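Local coordinates for protein N6 adenine specific DNA methylase (Encephalitozoon cuniculi, PDB 3Q87) that is the Mtq2 catalytic subunit that, bound to its partner Trm112, methylates the translation termination factor eRF1, probably using S-adenosylmethionine as methyl donor, at residues B[15-20]-B[39-44]; B[69-74]-B[112-117]; B[134-137]-B[142-145]. All coordinates share one frame; numbering follows the deposited sequence.

Interaction 1: B[15-20]-B[39-44]; sequences DALERE and EQLRKR
Glu18 and Gln40 meet on the outer side of a helix-helix contact, while the branch ends of Leu17 and Leu41 approach on the buried side. The path of Glu18 illustrates how a flexible acidic chain reaches a neighbouring helix. Its CB lies 3.8 Å from the oxygen modelled as Gln40 OE1. At CG the chain leaves roughly anti to the backbone N (chi1 -169°), then bends at chi2 (58°), and this kink brings the carboxylate round toward the other helix. CD stands 4.1 Å from the same modelled Gln40 OE1. Glu18 OE1 is the atom that arrives: it lies 3.9 Å from Gln40 CG and 3.0 Å from Gln40 OE1 as modelled. The carboxylate and amide planes are nearly coplanar, 15° apart, but the amide is probably turned over in the model, so the nature of this polar contact is doubtful. Basic groups stand further off, with Lys43 NZ 5.2 Å from Glu18 OE1 and Arg44 NH1 5.5 Å from Glu18 OE2, and they may stabilise the negative charge from a distance.

The two helices belong to a Rossmann-like methyltransferase fold. Helix 36-41 links the adjacent parallel strands 26-30 and 46-51 in a beta-alpha-beta crossover, and helix 8-20 packs beside it. Asp15 and Glu20 tie that helix to the antiparallel end of the sheet through salt bridges to Arg149 and Lys160. Deeper in, Leu17 CD1 lies off the end of the Gln40 amide, 4.0 Å from the atom modelled as NE2, and 4.4 Å from Leu41 CD2. Leu41 in turn rests on Val47 of strand 46-51.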
ATOM      1  N   ASP B  15     -11.099  -5.534  15.031  1.00 23.30           N
ATOM      2  CA  ASP B  15     -11.607  -5.037  16.306  1.00 25.29           C
ATOM      3  C   ASP B  15     -10.580  -4.132  16.980  1.00 23.45           C
ATOM      4  O   ASP B  15     -10.924  -3.056  17.467  1.00 25.01           O
ATOM      5  CB  ASP B  15     -11.996  -6.184  17.251  1.00 34.05           C
ATOM      6  CG  ASP B  15     -13.338  -6.821  16.893  1.00 41.13           C
ATOM      7  OD1 ASP B  15     -14.063  -6.289  16.017  1.00 48.61           O
ATOM      8  OD2 ASP B  15     -13.669  -7.864  17.496  1.00 46.51           O
ATOM      9  N   ALA B  16      -9.316  -4.550  16.989  1.00 21.43           N
ATOM     10  CA  ALA B  16      -8.279  -3.717  17.589  1.00 26.67           C
ATOM     11  C   ALA B  16      -8.077  -2.381  16.853  1.00 31.32           C
ATOM     12  O   ALA B  16      -7.885  -1.339  17.489  1.00 26.97           O
ATOM     13  CB  ALA B  16      -6.974  -4.476  17.718  1.00 24.60           C
ATOM     14  N   LEU B  17      -8.120  -2.418  15.521  1.00 27.01           N
ATOM     15  CA  LEU B  17      -7.985  -1.210  14.705  1.00 25.54           C
ATOM     16  C   LEU B  17      -9.126  -0.256  15.007  1.00 27.22           C
ATOM     17  O   LEU B  17      -8.952   0.964  15.059  1.00 26.56           O
ATOM     18  CB  LEU B  17      -7.989  -1.552  13.210  1.00 22.55           C
ATOM     19  CG  LEU B  17      -6.754  -2.303  12.689  1.00 27.99           C
ATOM     20  CD1 LEU B  17      -6.988  -2.809  11.285  1.00 26.46           C
ATOM     21  CD2 LEU B  17      -5.515  -1.415  12.735  1.00 25.25           C
ATOM     22  N   GLU B  18     -10.302  -0.825  15.207  1.00 25.36           N
ATOM     23  CA  GLU B  18     -11.475  -0.018  15.471  1.00 30.58           C
ATOM     24  C   GLU B  18     -11.311   0.787  16.761  1.00 27.13           C
ATOM     25  O   GLU B  18     -11.676   1.963  16.817  1.00 27.63           O
ATOM     26  CB  GLU B  18     -12.724  -0.903  15.535  1.00 37.53           C
ATOM     27  CG  GLU B  18     -14.015  -0.119  15.538  1.00 40.79           C
ATOM     28  CD  GLU B  18     -14.148   0.774  14.324  1.00 57.01           C
ATOM     29  OE1 GLU B  18     -13.564   0.444  13.263  1.00 58.88           O
ATOM     30  OE2 GLU B  18     -14.842   1.811  14.429  1.00 69.67           O
ATOM     31  N   ARG B  19     -10.748   0.159  17.786  1.00 24.01           N
ATOM     32  CA  ARG B  19     -10.625   0.797  19.089  1.00 36.37           C
ATOM     33  C   ARG B  19      -9.559   1.879  19.067  1.00 39.09           C
ATOM     34  O   ARG B  19      -9.660   2.868  19.795  1.00 42.05           O
ATOM     35  CB  ARG B  19     -10.323  -0.233  20.183  1.00 30.23           C
ATOM     36  CG  ARG B  19     -11.348  -1.354  20.239  1.00 40.22           C
ATOM     37  CD  ARG B  19     -11.162  -2.250  21.455  1.00 64.12           C
ATOM     38  NE  ARG B  19     -11.274  -3.662  21.097  1.00 65.39           N
ATOM     39  CZ  ARG B  19     -10.245  -4.508  21.055  1.00 68.74           C
ATOM     40  NH1 ARG B  19      -9.019  -4.093  21.368  1.00 59.61           N
ATOM     41  NH2 ARG B  19     -10.440  -5.775  20.710  1.00 60.79           N
ATOM     42  N   GLU B  20      -8.544   1.684  18.227  1.00 38.00           N
ATOM     43  CA  GLU B  20      -7.488   2.672  18.039  1.00 30.69           C
ATOM     44  C   GLU B  20      -8.018   3.944  17.385  1.00 31.54           C
ATOM     45  O   GLU B  20      -7.492   5.023  17.610  1.00 30.63           O
ATOM     46  CB  GLU B  20      -6.369   2.095  17.169  1.00 42.00           C
ATOM     47  CG  GLU B  20      -5.544   1.027  17.835  1.00 32.56           C
ATOM     48  CD  GLU B  20      -4.636   1.596  18.893  1.00 47.28           C
ATOM     49  OE1 GLU B  20      -3.412   1.672  18.643  1.00 39.56           O
ATOM     50  OE2 GLU B  20      -5.145   1.985  19.966  1.00 49.08           O
ATOM     51  N   GLU B  39     -11.846  -2.096   3.490  1.00 16.65           N
ATOM     52  CA  GLU B  39     -13.211  -1.582   3.572  1.00 23.51           C
ATOM     53  C   GLU B  39     -13.459  -0.770   4.853  1.00 23.85           C
ATOM     54  O   GLU B  39     -14.108   0.279   4.826  1.00 25.35           O
ATOM     55  CB  GLU B  39     -14.211  -2.735   3.481  1.00 19.36           C
ATOM     56  CG  GLU B  39     -15.629  -2.299   3.092  1.00 30.07           C
ATOM     57  CD  GLU B  39     -16.558  -3.488   2.871  1.00 31.99           C
ATOM     58  OE1 GLU B  39     -17.255  -3.516   1.838  1.00 39.71           O
ATOM     59  OE2 GLU B  39     -16.586  -4.398   3.728  1.00 41.03           O
ATOM     60  N   GLN B  40     -12.944  -1.259   5.974  1.00 17.96           N
ATOM     61  CA  GLN B  40     -13.102  -0.560   7.245  1.00 23.27           C
ATOM     62  C   GLN B  40     -12.176   0.666   7.330  1.00 24.10           C
ATOM     63  O   GLN B  40     -12.585   1.746   7.778  1.00 26.48           O
ATOM     64  CB  GLN B  40     -12.844  -1.526   8.402  1.00 23.32           C
ATOM     65  CG  GLN B  40     -12.496  -0.847   9.707  1.00 29.34           C
ATOM     66  CD  GLN B  40     -11.768  -1.769  10.667  1.00 32.72           C
ATOM     67  OE1 GLN B  40     -12.053  -1.790  11.863  1.00 36.01           O
ATOM     68  NE2 GLN B  40     -10.827  -2.546  10.141  1.00 32.10           N
ATOM     69  N   LEU B  41     -10.935   0.487   6.886  1.00 19.72           N
ATOM     70  CA  LEU B  41      -9.915   1.536   6.915  1.00 20.10           C
ATOM     71  C   LEU B  41     -10.231   2.740   6.033  1.00 19.98           C
ATOM     72  O   LEU B  41      -9.888   3.863   6.368  1.00 17.14           O
ATOM     73  CB  LEU B  41      -8.562   0.969   6.478  1.00 16.50           C
ATOM     74  CG  LEU B  41      -7.884   0.017   7.459  1.00 23.46           C
ATOM     75  CD1 LEU B  41      -6.619  -0.559   6.866  1.00 23.70           C
ATOM     76  CD2 LEU B  41      -7.584   0.744   8.750  1.00 25.94           C
ATOM     77  N   ARG B  42     -10.859   2.508   4.888  1.00 19.28           N
ATOM     78  CA  ARG B  42     -11.029   3.599   3.938  1.00 19.03           C
ATOM     79  C   ARG B  42     -12.075   4.607   4.373  1.00 24.24           C
ATOM     80  O   ARG B  42     -12.187   5.684   3.795  1.00 23.34           O
ATOM     81  CB  ARG B  42     -11.329   3.082   2.534  1.00 21.64           C
ATOM     82  CG  ARG B  42     -12.672   2.413   2.355  1.00 28.30           C
ATOM     83  CD  ARG B  42     -12.761   1.878   0.925  1.00 41.19           C
ATOM     84  NE  ARG B  42     -14.014   1.179   0.666  1.00 46.57           N
ATOM     85  CZ  ARG B  42     -15.147   1.787   0.335  1.00 53.98           C
ATOM     86  NH1 ARG B  42     -15.181   3.111   0.224  1.00 60.11           N
ATOM     87  NH2 ARG B  42     -16.246   1.075   0.119  1.00 57.06           N
ATOM     88  N   LYS B  43     -12.830   4.263   5.407  1.00 22.18           N
ATOM     89  CA  LYS B  43     -13.842   5.174   5.911  1.00 31.14           C
ATOM     90  C   LYS B  43     -13.211   6.413   6.541  1.00 23.62           C
ATOM     91  O   LYS B  43     -13.782   7.492   6.480  1.00 28.76           O
ATOM     92  CB  LYS B  43     -14.773   4.450   6.888  1.00 26.13           C
ATOM     93  CG  LYS B  43     -15.606   3.353   6.206  1.00 37.11           C
ATOM     94  CD  LYS B  43     -16.553   2.639   7.164  1.00 38.19           C
ATOM     95  CE  LYS B  43     -15.785   1.870   8.221  1.00 40.00           C
ATOM     96  NZ  LYS B  43     -16.702   1.199   9.191  1.00 50.40           N
ATOM     97  N   ARG B  44     -12.018   6.262   7.113  1.00 24.35           N
ATOM     98  CA  ARG B  44     -11.377   7.361   7.817  1.00 21.25           C
ATOM     99  C   ARG B  44      -9.978   7.690   7.303  1.00 27.94           C
ATOM    100  O   ARG B  44      -9.344   8.638   7.780  1.00 23.62           O
ATOM    101  CB  ARG B  44     -11.307   7.053   9.310  1.00 23.47           C
ATOM    102  CG  ARG B  44     -12.643   6.617   9.917  1.00 31.38           C
ATOM    103  CD  ARG B  44     -12.442   6.210  11.366  1.00 39.76           C
ATOM    104  NE  ARG B  44     -12.145   7.390  12.168  1.00 51.11           N
ATOM    105  CZ  ARG B  44     -11.722   7.357  13.422  1.00 43.73           C
ATOM    106  NH1 ARG B  44     -11.545   6.192  14.030  1.00 51.68           N
ATOM    107  NH2 ARG B  44     -11.480   8.489  14.064  1.00 40.79           N
TER

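Interaction 2: B[69-74]-B[112-117]; sequences DLLCSI and DAVTVG. With SAM (S-adenosylmethionine), chain D.
Leu71 and Val114 make the apolar heart of this contact, with a single methyl doing most of the work. Leu71 CG lies anti to its carbonyl carbon (chi1 -50°), which leaves CD1 facing Val114. Leu71 CD1 reaches 3.9 Å to Val114 CA and 4.2 Å to Val114 CB, so the branch end lies nearest the root of the valine, with CG2 only slightly farther off. The same CD1 passes 4.3 Å from Ala113 O.

Polar interactions belong to the other end of 69-74, where the adenine of S-adenosylmethionine is read by a side chain and a backbone group in succession. Asp69 OD1 accepts a hydrogen bond from ligand N6 at 2.9 Å, and Leu70 N donates one to ligand N1, also 2.9 Å long and almost straight (172°). This acid-plus-amide pairing in the loop after the third parallel strand is a familiar adenine site of Rossmann-like methyltransferases. Arg109 forms a salt bridge to Asp69 OD1 and probably helps to position it.

Turns supply the shape: a type II' beta turn from Asp69 to Cys72 gives Leu70 a positive phi of 48°, and a type I turn from Leu71 to Ile74 follows. Residues 72-74 meet the partner chain ECU08_1170.

Around the contact, Leu70 packs on helix 105-113 and on Phe84 of strand 81-84, and Leu71 touches Phe110 of the same helix and Leu28 and Leu30 of strand 26-30.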
ATOM      1  N   ASP B  69       5.291  -7.760  -3.620  1.00 16.00           N
ATOM      2  CA  ASP B  69       5.900  -8.654  -2.639  1.00 18.00           C
ATOM      3  C   ASP B  69       6.320  -7.793  -1.448  1.00 18.84           C
ATOM      4  O   ASP B  69       7.272  -7.018  -1.538  1.00 22.26           O
ATOM      5  CB  ASP B  69       7.101  -9.374  -3.281  1.00 19.88           C
ATOM      6  CG  ASP B  69       7.638 -10.526  -2.431  1.00 22.42           C
ATOM      7  OD1 ASP B  69       7.363 -10.580  -1.213  1.00 20.47           O
ATOM      8  OD2 ASP B  69       8.343 -11.378  -2.997  1.00 26.30           O
ATOM      9  N   LEU B  70       5.579  -7.894  -0.348  1.00 15.86           N
ATOM     10  CA  LEU B  70       5.810  -7.036   0.806  1.00 16.22           C
ATOM     11  C   LEU B  70       5.931  -5.566   0.372  1.00 19.28           C
ATOM     12  O   LEU B  70       5.027  -5.059  -0.280  1.00 15.61           O
ATOM     13  CB  LEU B  70       7.035  -7.492   1.597  1.00 12.29           C
ATOM     14  CG  LEU B  70       6.975  -8.886   2.237  1.00 20.81           C
ATOM     15  CD1 LEU B  70       8.230  -9.127   3.075  1.00 16.85           C
ATOM     16  CD2 LEU B  70       5.735  -9.072   3.094  1.00 17.44           C
ATOM     17  N   LEU B  71       7.060  -4.918   0.679  1.00 13.86           N
ATOM     18  CA  LEU B  71       7.168  -3.462   0.573  1.00 18.58           C
ATOM     19  C   LEU B  71       8.157  -2.940  -0.474  1.00 17.18           C
ATOM     20  O   LEU B  71       8.311  -1.730  -0.615  1.00 18.85           O
ATOM     21  CB  LEU B  71       7.532  -2.873   1.944  1.00 23.36           C
ATOM     22  CG  LEU B  71       6.688  -3.322   3.148  1.00 21.43           C
ATOM     23  CD1 LEU B  71       7.390  -3.000   4.467  1.00 28.71           C
ATOM     24  CD2 LEU B  71       5.331  -2.691   3.110  1.00 25.59           C
ATOM     25  N   CYS B  72       8.804  -3.844  -1.209  1.00 15.76           N
ATOM     26  CA  CYS B  72       9.879  -3.485  -2.140  1.00 24.10           C
ATOM     27  C   CYS B  72       9.503  -2.395  -3.129  1.00 20.90           C
ATOM     28  O   CYS B  72      10.338  -1.564  -3.500  1.00 22.75           O
ATOM     29  CB  CYS B  72      10.352  -4.719  -2.928  1.00 35.78           C
ATOM     30  SG  CYS B  72      10.576  -6.227  -1.948  1.00 50.64           S
ATOM     31  N   SER B  73       8.249  -2.405  -3.571  1.00 14.76           N
ATOM     32  CA  SER B  73       7.791  -1.439  -4.560  1.00 15.67           C
ATOM     33  C   SER B  73       7.028  -0.279  -3.914  1.00 15.60           C
ATOM     34  O   SER B  73       6.404   0.538  -4.601  1.00 16.53           O
ATOM     35  CB  SER B  73       6.897  -2.138  -5.580  1.00 18.46           C
ATOM     36  OG  SER B  73       5.771  -2.709  -4.931  1.00 22.49           O
ATOM     37  N   ILE B  74       7.086  -0.214  -2.592  1.00 16.65           N
ATOM     38  CA  ILE B  74       6.413   0.839  -1.850  1.00 21.26           C
ATOM     39  C   ILE B  74       7.417   1.831  -1.287  1.00 16.61           C
ATOM     40  O   ILE B  74       8.399   1.451  -0.651  1.00 17.99           O
ATOM     41  CB  ILE B  74       5.560   0.262  -0.667  1.00 21.58           C
ATOM     42  CG1 ILE B  74       4.548  -0.766  -1.178  1.00 22.09           C
ATOM     43  CG2 ILE B  74       4.845   1.389   0.086  1.00 14.33           C
ATOM     44  CD1 ILE B  74       3.637  -0.235  -2.318  1.00 24.28           C
ATOM     45  N   ASP B 112      12.187  -7.053   9.030  1.00 21.85           N
ATOM     46  CA  ASP B 112      13.481  -6.550   8.594  1.00 21.93           C
ATOM     47  C   ASP B 112      13.465  -5.509   7.475  1.00 25.92           C
ATOM     48  O   ASP B 112      14.494  -4.915   7.176  1.00 28.84           O
ATOM     49  CB  ASP B 112      14.453  -7.680   8.290  1.00 26.03           C
ATOM     50  CG  ASP B 112      15.378  -7.947   9.455  1.00 51.08           C
ATOM     51  OD1 ASP B 112      14.965  -8.671  10.394  1.00 54.28           O
ATOM     52  OD2 ASP B 112      16.505  -7.400   9.450  1.00 57.59           O
ATOM     53  N   ALA B 113      12.306  -5.257   6.883  1.00 22.90           N
ATOM     54  CA  ALA B 113      12.215  -4.244   5.835  1.00 24.16           C
ATOM     55  C   ALA B 113      11.370  -3.023   6.218  1.00 20.54           C
ATOM     56  O   ALA B 113      11.415  -2.002   5.533  1.00 14.89           O
ATOM     57  CB  ALA B 113      11.685  -4.860   4.548  1.00 18.96           C
ATOM     58  N   VAL B 114      10.592  -3.133   7.294  1.00 19.24           N
ATOM     59  CA  VAL B 114       9.590  -2.109   7.597  1.00 21.46           C
ATOM     60  C   VAL B 114      10.235  -0.881   8.235  1.00 17.29           C
ATOM     61  O   VAL B 114      11.090  -1.006   9.111  1.00 20.60           O
ATOM     62  CB  VAL B 114       8.424  -2.667   8.489  1.00 19.15           C
ATOM     63  CG1 VAL B 114       8.928  -3.054   9.876  1.00 15.18           C
ATOM     64  CG2 VAL B 114       7.295  -1.648   8.600  1.00 16.91           C
ATOM     65  N   THR B 115       9.846   0.303   7.779  1.00 17.96           N
ATOM     66  CA  THR B 115      10.436   1.537   8.300  1.00 15.94           C
ATOM     67  C   THR B 115       9.404   2.619   8.598  1.00 20.37           C
ATOM     68  O   THR B 115       9.774   3.713   9.008  1.00 22.03           O
ATOM     69  CB  THR B 115      11.504   2.141   7.338  1.00 15.60           C
ATOM     70  OG1 THR B 115      10.874   2.570   6.126  1.00 24.71           O
ATOM     71  CG2 THR B 115      12.586   1.121   7.006  1.00 23.32           C
ATOM     72  N   VAL B 116       8.119   2.331   8.387  1.00 20.11           N
ATOM     73  CA  VAL B 116       7.078   3.339   8.617  1.00 17.56           C
ATOM     74  C   VAL B 116       6.958   3.661  10.102  1.00 18.17           C
ATOM     75  O   VAL B 116       7.433   2.909  10.939  1.00 19.93           O
ATOM     76  CB  VAL B 116       5.706   2.888   8.110  1.00 17.04           C
ATOM     77  CG1 VAL B 116       5.717   2.745   6.601  1.00 20.83           C
ATOM     78  CG2 VAL B 116       5.302   1.582   8.801  1.00 19.86           C
ATOM     79  N   GLY B 117       6.317   4.777  10.423  1.00 16.94           N
ATOM     80  CA  GLY B 117       6.254   5.239  11.798  1.00 21.66           C
ATOM     81  C   GLY B 117       5.431   4.358  12.727  1.00 25.30           C
ATOM     82  O   GLY B 117       5.714   4.285  13.922  1.00 26.61           O
TER
HETATM   83  N   SAM D 300      -5.959  -9.201   5.119  1.00 24.16           N
HETATM   84  CA  SAM D 300      -6.654 -10.482   4.934  1.00 24.35           C
HETATM   85  C   SAM D 300      -7.431 -10.821   6.215  1.00 31.30           C
HETATM   86  O   SAM D 300      -8.397 -11.584   6.207  1.00 28.36           O
HETATM   87  OXT SAM D 300      -7.111 -10.333   7.297  1.00 27.94           O
HETATM   88  CB  SAM D 300      -5.747 -11.649   4.455  1.00 18.18           C
HETATM   89  CG  SAM D 300      -4.671 -12.275   5.378  1.00 28.11           C
HETATM   90  SD  SAM D 300      -3.823 -13.812   4.801  1.00 40.34           S
HETATM   91  CE  SAM D 300      -3.469 -14.674   6.347  1.00 25.44           C
HETATM   92  C5' SAM D 300      -2.165 -13.239   4.354  1.00 23.67           C
HETATM   93  C4' SAM D 300      -2.238 -12.494   3.031  1.00 20.12           C
HETATM   94  O4' SAM D 300      -0.936 -12.085   2.644  1.00 19.48           O
HETATM   95  C3' SAM D 300      -2.795 -13.347   1.900  1.00 19.64           C
HETATM   96  O3' SAM D 300      -3.778 -12.597   1.224  1.00 19.58           O
HETATM   97  C2' SAM D 300      -1.611 -13.589   0.985  1.00 19.77           C
HETATM   98  O2' SAM D 300      -1.947 -13.664  -0.381  1.00 18.97           O
HETATM   99  C1' SAM D 300      -0.770 -12.366   1.268  1.00 15.29           C
HETATM  100  N9  SAM D 300       0.655 -12.577   1.061  1.00 16.38           N
HETATM  101  C8  SAM D 300       1.397 -13.728   1.199  1.00 17.50           C
HETATM  102  N7  SAM D 300       2.682 -13.422   0.912  1.00 16.50           N
HETATM  103  C5  SAM D 300       2.751 -12.092   0.606  1.00 22.65           C
HETATM  104  C6  SAM D 300       3.787 -11.246   0.253  1.00 14.73           C
HETATM  105  N6  SAM D 300       5.025 -11.723   0.161  1.00 17.87           N
HETATM  106  N1  SAM D 300       3.534  -9.908   0.001  1.00 17.06           N
HETATM  107  C2  SAM D 300       2.253  -9.392   0.099  1.00 16.13           C
HETATM  108  N3  SAM D 300       1.223 -10.240   0.455  1.00 16.97           N
HETATM  109  C4  SAM D 300       1.476 -11.554   0.696  1.00 16.45           C

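Interaction 3: B[134-137]-B[142-145]; sequences ARLE and GTRI
Glu137 and Gly142 bring helix and strand closest, their CA atoms 6.0 Å apart, just where the chain reverses from one into the other. From there the two backbones splay: the CA atoms of Ala134 and Ile145 are already 12.1 Å apart. A helix running into a strand in this way exposes its last turn to the strand's first residues, and here Thr143 is the residue that exploits it. Its CB points toward the helix, whereas that of Arg144 points away.

Glu137 folds back to meet it, with CG anti to its carbonyl carbon (chi1 -63°) and a bend at chi2 (-62°), and a single carboxylate oxygen, OE2, is gripped by two donors of one residue. Thr143 OG1 donates to Glu137 OE2 at 2.7 Å, approaching nearly along the C-O axis. The bond from Thr143 N to Glu137 OE2, at 3.1 Å, is weak and bent.

The setting is the end of the sheet that marks Rossmann-like methyltransferases: helix 129-138 leads into strand 142-150, which forms the edge within this chain, and the later strand 155-162 is inserted antiparallel between it and strand 118-124.

Thr143 turns its other branch inward. CG2 sits against Leu136 CB at 3.7 Å and is tight against Glu137 OE2 at 3.0 Å, probably because the short OG1 to OE2 bond holds the carboxylate there, so the methyl is lodged between Leu136 CB and the carboxylate. Leu136 CD1 adds a longer contact, 4.1 Å to Thr143 CG2. Beyond the pair, Leu136 rests on Ile159 and Val111, and Leu133 packs against both Thr143 and Ile145.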
ATOM      1  N   ALA B 134      10.860  -8.722  20.032  1.00 24.34           N
ATOM      2  CA  ALA B 134      12.285  -8.448  20.135  1.00 30.27           C
ATOM      3  C   ALA B 134      12.858  -7.935  18.816  1.00 31.40           C
ATOM      4  O   ALA B 134      13.596  -6.938  18.784  1.00 27.54           O
ATOM      5  CB  ALA B 134      13.028  -9.706  20.598  1.00 24.96           C
ATOM      6  N   ARG B 135      12.518  -8.609  17.720  1.00 30.16           N
ATOM      7  CA  ARG B 135      13.054  -8.214  16.419  1.00 25.17           C
ATOM      8  C   ARG B 135      12.607  -6.812  16.054  1.00 26.25           C
ATOM      9  O   ARG B 135      13.357  -6.051  15.440  1.00 31.91           O
ATOM     10  CB  ARG B 135      12.634  -9.198  15.331  1.00 28.52           C
ATOM     11  CG  ARG B 135      13.526 -10.419  15.229  1.00 34.36           C
ATOM     12  CD  ARG B 135      13.089 -11.279  14.067  1.00 40.45           C
ATOM     13  NE  ARG B 135      13.793 -12.554  14.030  1.00 43.81           N
ATOM     14  CZ  ARG B 135      14.558 -12.960  13.025  1.00 33.64           C
ATOM     15  NH1 ARG B 135      14.723 -12.193  11.962  1.00 37.70           N
ATOM     16  NH2 ARG B 135      15.153 -14.137  13.090  1.00 36.59           N
ATOM     17  N   LEU B 136      11.374  -6.492  16.431  1.00 22.71           N
ATOM     18  CA  LEU B 136      10.792  -5.184  16.184  1.00 26.95           C
ATOM     19  C   LEU B 136      11.527  -4.128  16.984  1.00 27.63           C
ATOM     20  O   LEU B 136      11.773  -3.035  16.493  1.00 26.47           O
ATOM     21  CB  LEU B 136       9.301  -5.185  16.544  1.00 22.84           C
ATOM     22  CG  LEU B 136       8.363  -5.804  15.508  1.00 27.36           C
ATOM     23  CD1 LEU B 136       6.956  -5.942  16.065  1.00 22.19           C
ATOM     24  CD2 LEU B 136       8.358  -4.980  14.210  1.00 30.36           C
ATOM     25  N   GLU B 137      11.873  -4.461  18.225  1.00 27.35           N
ATOM     26  CA  GLU B 137      12.616  -3.539  19.070  1.00 35.56           C
ATOM     27  C   GLU B 137      13.958  -3.235  18.432  1.00 33.14           C
ATOM     28  O   GLU B 137      14.394  -2.085  18.398  1.00 36.15           O
ATOM     29  CB  GLU B 137      12.840  -4.145  20.460  1.00 44.03           C
ATOM     30  CG  GLU B 137      11.560  -4.403  21.221  1.00 45.22           C
ATOM     31  CD  GLU B 137      10.779  -3.131  21.485  1.00 46.24           C
ATOM     32  OE1 GLU B 137      11.387  -2.039  21.452  1.00 42.63           O
ATOM     33  OE2 GLU B 137       9.559  -3.219  21.734  1.00 49.31           O
ATOM     34  N   GLY B 142       9.100   0.804  19.357  1.00 25.50           N
ATOM     35  CA  GLY B 142       8.513   0.539  20.655  1.00 30.20           C
ATOM     36  C   GLY B 142       7.283  -0.301  20.375  1.00 38.08           C
ATOM     37  O   GLY B 142       6.498   0.039  19.494  1.00 31.71           O
ATOM     38  N   THR B 143       7.116  -1.403  21.096  1.00 32.97           N
ATOM     39  CA  THR B 143       6.020  -2.326  20.821  1.00 39.72           C
ATOM     40  C   THR B 143       5.099  -2.511  22.009  1.00 40.50           C
ATOM     41  O   THR B 143       5.482  -2.270  23.147  1.00 44.41           O
ATOM     42  CB  THR B 143       6.554  -3.730  20.452  1.00 41.40           C
ATOM     43  OG1 THR B 143       7.072  -4.379  21.626  1.00 39.12           O
ATOM     44  CG2 THR B 143       7.643  -3.622  19.411  1.00 36.21           C
ATOM     45  N   ARG B 144       3.877  -2.947  21.736  1.00 42.87           N
ATOM     46  CA  ARG B 144       3.031  -3.518  22.775  1.00 33.79           C
ATOM     47  C   ARG B 144       2.012  -4.447  22.150  1.00 44.17           C
ATOM     48  O   ARG B 144       1.626  -4.272  20.988  1.00 36.12           O
ATOM     49  CB  ARG B 144       2.351  -2.442  23.618  1.00 38.65           C
ATOM     50  CG  ARG B 144       1.342  -1.576  22.896  1.00 42.79           C
ATOM     51  CD  ARG B 144       0.847  -0.494  23.840  1.00 50.61           C
ATOM     52  NE  ARG B 144      -0.236   0.308  23.277  1.00 59.68           N
ATOM     53  CZ  ARG B 144      -1.527   0.115  23.541  1.00 58.17           C
ATOM     54  NH1 ARG B 144      -1.903  -0.861  24.363  1.00 44.33           N
ATOM     55  NH2 ARG B 144      -2.444   0.900  22.984  1.00 54.93           N
ATOM     56  N   ILE B 145       1.599  -5.449  22.919  1.00 31.32           N
ATOM     57  CA  ILE B 145       0.578  -6.385  22.476  1.00 31.25           C
ATOM     58  C   ILE B 145      -0.795  -5.775  22.701  1.00 35.03           C
ATOM     59  O   ILE B 145      -1.306  -5.773  23.817  1.00 36.64           O
ATOM     60  CB  ILE B 145       0.691  -7.717  23.225  1.00 35.56           C
ATOM     61  CG1 ILE B 145       2.017  -8.391  22.875  1.00 34.29           C
ATOM     62  CG2 ILE B 145      -0.479  -8.630  22.889  1.00 29.35           C
ATOM     63  CD1 ILE B 145       2.186  -9.764  23.498  1.00 44.09           C
TER

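Overall arrangement
The three contacts sit around one methyltransferase sheet, their centres 17 to 22 Å apart and in series along the chain. Interaction 2 alone touches S-adenosylmethionine, and it also meets the ECU08_1170 partner chain, so cofactor and activator lie at either end of its loop 69-74. Interaction 1 stands back from the ligand, with the Leu17 side chain about 9 Å away, and interaction 3 places Leu136 about 12 Å from Leu70, side chain to side chain. Slight links join them: Asp112 OD1 and Arg135 NH1 form a weak, long ion pair (3.9 Å) between interactions 2 and 3, while Arg144 NH2 lies 4.2 Å from Glu20 OE2 of interaction 1.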